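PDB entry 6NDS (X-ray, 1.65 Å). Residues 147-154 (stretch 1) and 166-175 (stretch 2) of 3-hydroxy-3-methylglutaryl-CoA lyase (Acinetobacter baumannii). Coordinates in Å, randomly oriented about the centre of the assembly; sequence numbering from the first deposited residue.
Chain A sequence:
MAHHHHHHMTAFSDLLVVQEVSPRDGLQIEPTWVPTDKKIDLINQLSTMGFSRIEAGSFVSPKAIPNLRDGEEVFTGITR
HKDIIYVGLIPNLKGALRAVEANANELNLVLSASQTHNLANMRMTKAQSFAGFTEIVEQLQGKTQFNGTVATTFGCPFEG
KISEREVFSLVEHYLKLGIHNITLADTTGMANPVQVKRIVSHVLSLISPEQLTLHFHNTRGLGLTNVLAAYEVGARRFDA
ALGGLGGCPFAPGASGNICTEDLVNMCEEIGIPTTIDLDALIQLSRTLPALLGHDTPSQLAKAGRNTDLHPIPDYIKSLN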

ATOM      1  N   ASN A 147     -22.010   8.199 -16.941  1.00 20.68           N
ATOM      2  CA  ASN A 147     -21.317   8.356 -15.672  1.00 19.68           C
ATOM      3  C   ASN A 147     -20.607   9.700 -15.709  1.00 23.78           C
ATOM      4  O   ASN A 147     -20.070  10.081 -16.750  1.00 25.16           O
ATOM      5  CB  ASN A 147     -20.303   7.228 -15.465  1.00 21.45           C
ATOM      6  CG  ASN A 147     -19.718   7.211 -14.059  1.00 23.58           C
ATOM      7  OD1 ASN A 147     -20.330   6.666 -13.138  1.00 22.77           O
ATOM      8  ND2 ASN A 147     -18.524   7.798 -13.893  1.00 22.91           N
ATOM      9  N   GLY A 148     -20.622  10.428 -14.591  1.00 22.93           N
ATOM     10  CA  GLY A 148     -19.905  11.689 -14.528  1.00 23.01           C
ATOM     11  C   GLY A 148     -18.715  11.606 -13.590  1.00 22.57           C
ATOM     12  O   GLY A 148     -18.886  11.343 -12.395  1.00 22.38           O
ATOM     13  N   THR A 149     -17.510  11.821 -14.109  1.00 19.94           N
ATOM     14  CA  THR A 149     -16.294  11.772 -13.304  1.00 20.60           C
ATOM     15  C   THR A 149     -15.813  13.171 -12.957  1.00 21.56           C
ATOM     16  O   THR A 149     -15.786  14.066 -13.809  1.00 20.33           O
ATOM     17  CB  THR A 149     -15.175  11.024 -14.035  1.00 20.28           C
ATOM     18  OG1 THR A 149     -15.530   9.645 -14.181  1.00 21.31           O
ATOM     19  CG2 THR A 149     -13.851  11.107 -13.264  1.00 18.14           C
ATOM     20  N   VAL A 150     -15.424  13.351 -11.702  1.00 21.54           N
ATOM     21  CA  VAL A 150     -14.710  14.542 -11.266  1.00 19.70           C
ATOM     22  C   VAL A 150     -13.287  14.108 -10.953  1.00 22.92           C
ATOM     23  O   VAL A 150     -13.050  13.438  -9.936  1.00 21.43           O
ATOM     24  CB  VAL A 150     -15.371  15.198 -10.046  1.00 20.85           C
ATOM     25  CG1 VAL A 150     -14.666  16.512  -9.722  1.00 24.38           C
ATOM     26  CG2 VAL A 150     -16.858  15.411 -10.291  1.00 24.81           C
ATOM     27  N   ALA A 151     -12.347  14.461 -11.837  1.00 20.56           N
ATOM     28  CA  ALA A 151     -10.931  14.207 -11.603  1.00 20.41           C
ATOM     29  C   ALA A 151     -10.347  15.261 -10.654  1.00 18.19           C
ATOM     30  O   ALA A 151     -10.971  16.283 -10.359  1.00 21.26           O
ATOM     31  CB  ALA A 151     -10.161  14.183 -12.925  1.00 22.71           C
ATOM     32  N   THR A 152      -9.133  14.987 -10.165  1.00 21.78           N
ATOM     33  CA  THR A 152      -8.444  15.777  -9.138  1.00 21.02           C
ATOM     34  C   THR A 152      -9.376  16.167  -7.990  1.00 22.44           C
ATOM     35  O   THR A 152      -9.293  17.280  -7.465  1.00 22.74           O
ATOM     36  CB  THR A 152      -7.754  17.020  -9.738  1.00 27.24           C
ATOM     37  OG1 THR A 152      -8.715  17.935 -10.283  1.00 28.37           O
ATOM     38  CG2 THR A 152      -6.777  16.618 -10.845  1.00 24.87           C
ATOM     39  N   THR A 153     -10.243  15.237  -7.571  1.00 20.55           N
ATOM     40  CA  THR A 153     -11.176  15.519  -6.481  1.00 23.07           C
ATOM     41  C   THR A 153     -10.439  15.812  -5.181  1.00 21.08           C
ATOM     42  O   THR A 153     -10.874  16.655  -4.382  1.00 23.65           O
ATOM     43  CB  THR A 153     -12.134  14.331  -6.296  1.00 22.40           C
ATOM     44  OG1 THR A 153     -13.131  14.366  -7.326  1.00 22.78           O
ATOM     45  CG2 THR A 153     -12.824  14.359  -4.925  1.00 20.71           C
ATOM     46  N   PHE A 154      -9.312  15.137  -4.958  1.00 20.76           N
ATOM     47  CA  PHE A 154      -8.630  15.158  -3.672  1.00 18.46           C
ATOM     48  C   PHE A 154      -7.349  15.992  -3.687  1.00 25.04           C
ATOM     49  O   PHE A 154      -6.557  15.916  -2.739  1.00 26.76           O
ATOM     50  CB  PHE A 154      -8.336  13.721  -3.233  1.00 19.61           C
ATOM     51  CG  PHE A 154      -9.559  12.838  -3.189  1.00 20.71           C
ATOM     52  CD1 PHE A 154     -10.335  12.762  -2.039  1.00 19.56           C
ATOM     53  CD2 PHE A 154      -9.937  12.095  -4.295  1.00 20.24           C
ATOM     54  CE1 PHE A 154     -11.472  11.956  -2.000  1.00 20.97           C
ATOM     55  CE2 PHE A 154     -11.063  11.287  -4.260  1.00 20.47           C
ATOM     56  CZ  PHE A 154     -11.831  11.216  -3.104  1.00 19.62           C
ATOM     57  N   GLU A 166     -16.100  23.127  -4.352  1.00 32.45           N
ATOM     58  CA  GLU A 166     -16.086  23.087  -5.811  1.00 32.23           C
ATOM     59  C   GLU A 166     -16.354  21.679  -6.329  1.00 29.41           C
ATOM     60  O   GLU A 166     -17.070  21.507  -7.323  1.00 32.39           O
ATOM     61  CB  GLU A 166     -14.754  23.623  -6.339  1.00 33.48           C
ATOM     62  CG  GLU A 166     -14.568  23.491  -7.853  1.00 32.98           C
ATOM     63  CD  GLU A 166     -15.521  24.361  -8.662  1.00 39.25           C
ATOM     64  OE1 GLU A 166     -16.246  25.195  -8.072  1.00 39.83           O
ATOM     65  OE2 GLU A 166     -15.535  24.222  -9.904  1.00 40.50           O
ATOM     66  N   VAL A 167     -15.776  20.662  -5.679  1.00 27.09           N
ATOM     67  CA  VAL A 167     -16.087  19.275  -6.025  1.00 30.06           C
ATOM     68  C   VAL A 167     -17.588  19.029  -5.938  1.00 28.77           C
ATOM     69  O   VAL A 167     -18.202  18.496  -6.868  1.00 27.67           O
ATOM     70  CB  VAL A 167     -15.309  18.308  -5.115  1.00 26.03           C
ATOM     71  CG1 VAL A 167     -15.815  16.881  -5.294  1.00 27.45           C
ATOM     72  CG2 VAL A 167     -13.808  18.413  -5.406  1.00 27.35           C
ATOM     73  N   PHE A 168     -18.208  19.441  -4.827  1.00 27.71           N
ATOM     74  CA  PHE A 168     -19.641  19.215  -4.650  1.00 27.81           C
ATOM     75  C   PHE A 168     -20.464  19.976  -5.686  1.00 29.32           C
ATOM     76  O   PHE A 168     -21.493  19.478  -6.157  1.00 30.88           O
ATOM     77  CB  PHE A 168     -20.053  19.607  -3.231  1.00 30.84           C
ATOM     78  CG  PHE A 168     -19.257  18.909  -2.153  1.00 43.45           C
ATOM     79  CD1 PHE A 168     -18.977  19.547  -0.952  1.00 55.50           C
ATOM     80  CD2 PHE A 168     -18.787  17.616  -2.343  1.00 51.86           C
ATOM     81  CE1 PHE A 168     -18.241  18.911   0.035  1.00 58.08           C
ATOM     82  CE2 PHE A 168     -18.054  16.975  -1.358  1.00 49.33           C
ATOM     83  CZ  PHE A 168     -17.780  17.623  -0.171  1.00 51.34           C
ATOM     84  N   SER A 169     -20.030  21.187  -6.051  1.00 26.77           N
ATOM     85  CA  SER A 169     -20.730  21.953  -7.077  1.00 29.48           C
ATOM     86  C   SER A 169     -20.701  21.233  -8.421  1.00 30.16           C
ATOM     87  O   SER A 169     -21.693  21.244  -9.161  1.00 32.20           O
ATOM     88  CB  SER A 169     -20.107  23.343  -7.196  1.00 37.07           C
ATOM     89  OG  SER A 169     -20.699  24.077  -8.249  1.00 46.39           O
ATOM     90  N   LEU A 170     -19.571  20.606  -8.753  1.00 28.18           N
ATOM     91  CA  LEU A 170     -19.474  19.864 -10.006  1.00 27.36           C
ATOM     92  C   LEU A 170     -20.345  18.614  -9.973  1.00 27.12           C
ATOM     93  O   LEU A 170     -21.012  18.292 -10.959  1.00 26.74           O
ATOM     94  CB  LEU A 170     -18.014  19.506 -10.283  1.00 26.36           C
ATOM     95  CG  LEU A 170     -17.098  20.717 -10.474  1.00 31.26           C
ATOM     96  CD1 LEU A 170     -15.632  20.292 -10.416  1.00 30.75           C
ATOM     97  CD2 LEU A 170     -17.402  21.436 -11.776  1.00 34.18           C
ATOM     98  N   VAL A 171     -20.351  17.897  -8.847  1.00 27.70           N
ATOM     99  CA  VAL A 171     -21.262  16.762  -8.703  1.00 25.57           C
ATOM    100  C   VAL A 171     -22.707  17.212  -8.901  1.00 29.88           C
ATOM    101  O   VAL A 171     -23.484  16.575  -9.625  1.00 30.03           O
ATOM    102  CB  VAL A 171     -21.071  16.086  -7.334  1.00 24.80           C
ATOM    103  CG1 VAL A 171     -22.184  15.063  -7.111  1.00 25.77           C
ATOM    104  CG2 VAL A 171     -19.696  15.423  -7.249  1.00 23.74           C
ATOM    105  N   GLU A 172     -23.090  18.325  -8.264  1.00 26.93           N
ATOM    106  CA  GLU A 172     -24.458  18.819  -8.407  1.00 29.61           C
ATOM    107  C   GLU A 172     -24.775  19.175  -9.857  1.00 30.78           C
ATOM    108  O   GLU A 172     -25.909  18.985 -10.317  1.00 30.93           O
ATOM    109  CB  GLU A 172     -24.680  20.024  -7.492  1.00 32.56           C
ATOM    110  CG  GLU A 172     -24.721  19.676  -6.014  1.00 41.12           C
ATOM    111  CD  GLU A 172     -24.895  20.895  -5.131  1.00 61.17           C
ATOM    112  OE1 GLU A 172     -25.614  20.790  -4.117  1.00 69.98           O
ATOM    113  OE2 GLU A 172     -24.317  21.958  -5.451  1.00 63.45           O
ATOM    114  N   HIS A 173     -23.792  19.694 -10.593  1.00 30.57           N
ATOM    115  CA  HIS A 173     -24.026  20.024 -11.997  1.00 31.39           C
ATOM    116  C   HIS A 173     -24.283  18.761 -12.816  1.00 29.33           C
ATOM    117  O   HIS A 173     -25.159  18.746 -13.689  1.00 31.05           O
ATOM    118  CB  HIS A 173     -22.836  20.804 -12.553  1.00 31.89           C
ATOM    119  CG  HIS A 173     -23.132  21.566 -13.808  1.00 36.27           C
ATOM    120  ND1 HIS A 173     -24.232  21.309 -14.601  1.00 41.69           N
ATOM    121  CD2 HIS A 173     -22.464  22.581 -14.409  1.00 39.57           C
ATOM    122  CE1 HIS A 173     -24.229  22.135 -15.634  1.00 40.44           C
ATOM    123  NE2 HIS A 173     -23.168  22.916 -15.543  1.00 43.42           N
ATOM    124  N   TYR A 174     -23.528  17.694 -12.552  1.00 26.72           N
ATOM    125  CA  TYR A 174     -23.825  16.412 -13.181  1.00 24.27           C
ATOM    126  C   TYR A 174     -25.258  15.976 -12.886  1.00 29.14           C
ATOM    127  O   TYR A 174     -25.989  15.547 -13.787  1.00 29.47           O
ATOM    128  CB  TYR A 174     -22.834  15.356 -12.702  1.00 22.96           C
ATOM    129  CG  TYR A 174     -21.537  15.264 -13.475  1.00 24.07           C
ATOM    130  CD1 TYR A 174     -21.519  15.165 -14.864  1.00 25.51           C
ATOM    131  CD2 TYR A 174     -20.321  15.245 -12.804  1.00 23.15           C
ATOM    132  CE1 TYR A 174     -20.313  15.050 -15.557  1.00 21.46           C
ATOM    133  CE2 TYR A 174     -19.125  15.136 -13.480  1.00 21.63           C
ATOM    134  CZ  TYR A 174     -19.122  15.043 -14.858  1.00 22.06           C
ATOM    135  OH  TYR A 174     -17.914  14.919 -15.517  1.00 22.98           O
ATOM    136  N   LEU A 175     -25.677  16.077 -11.619  1.00 29.51           N
ATOM    137  CA  LEU A 175     -27.033  15.675 -11.247  1.00 32.75           C
ATOM    138  C   LEU A 175     -28.075  16.503 -11.981  1.00 34.08           C
ATOM    139  O   LEU A 175     -29.127  15.984 -12.373  1.00 37.57           O
ATOM    140  CB  LEU A 175     -27.230  15.803  -9.735  1.00 34.39           C
ATOM    141  CG  LEU A 175     -27.006  14.551  -8.873  1.00 37.25           C
ATOM    142  CD1 LEU A 175     -25.796  13.777  -9.305  1.00 37.83           C
ATOM    143  CD2 LEU A 175     -26.886  14.925  -7.408  1.00 38.17           C
TER

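How do the two backbones lie against each other? Residues 147-151 of stretch 1 form the end of a β-strand, and residues 166-175 are part of a helix that runs back along it, nearly antiparallel, with 165° between the two N-to-C directions. The axes approach to 9.1 Å, a spacing that leaves room for one layer of side chains. Because the directions oppose, the first residues of the stretch face the later turns of the helix: Gly148 CA lies 6.3 Å from Tyr174 CA, while beyond the strand Thr153 CA lies 6.2 Å from Val167 CA. The helix presents Val167, Leu170, Val171 and Tyr174 to this contact, residues three or four apart that its repeat brings to one side.

Why does a glycine meet the tyrosine ring near the beginning of stretch 1? Asn147 points its CB away and takes no part, but Gly148 lies directly over one face of Tyr174. Its CA is 3.5 Å from the centroid of the Tyr174 ring and 14° off the ring normal, a CH-π contact in which a slightly polarised CA hydrogen meets the ring's π electrons. The absence of a side chain is what makes this fit possible: a CB built in ideal geometry on Gly148 would sit 2.6 Å from Tyr174 CD1, a clash.

What does Thr149 contribute if its CA-to-CB bond points away from the helix? It contributes its backbone. Tyr174 OH donates a hydrogen bond to Thr149 O at 2.9 Å and so gives the buried phenol a polar partner. The carbonyl oxygen lies at the ring edge, near the ring plane, so the same aromatic residue packs by its face on Gly148 and bonds through its hydroxyl to the next residue along. Thr149 OG1 is satisfied by a hydrogen bond elsewhere in the structure.

Where is the apolar centre of the contact? It is Val150, whose CB points toward the helix and which loses more area to the other stretch than any other residue here, 83 Å² of the 338 Å² buried in total. Its CG2 lies 3.9 Å from Tyr174 CE2, at the edge of the ring, and 4.2 Å from Val171 CG2; its CG1 lies 4.0 Å from Leu170 CD1. These are van der Waals contacts, and burying such hydrocarbon surfaces together keeps them from water.

How does the contact continue once the strand has ended? Ala151 and Thr152 make no contact with the helix, and Thr152 OG1 instead donates a hydrogen bond to Ala151 O at 2.8 Å. Thr153 then returns to the helix at Val167: Thr153 O is 3.6 Å from Val167 CG2, and the methyl Thr153 CG2 is 3.9 Å from Val167 CG1. The hydroxyl has a separate task, as Thr153 OG1 donates a hydrogen bond to Val150 O at 2.8 Å, tying the turn back to the strand. Phe154 makes no contact with the helix.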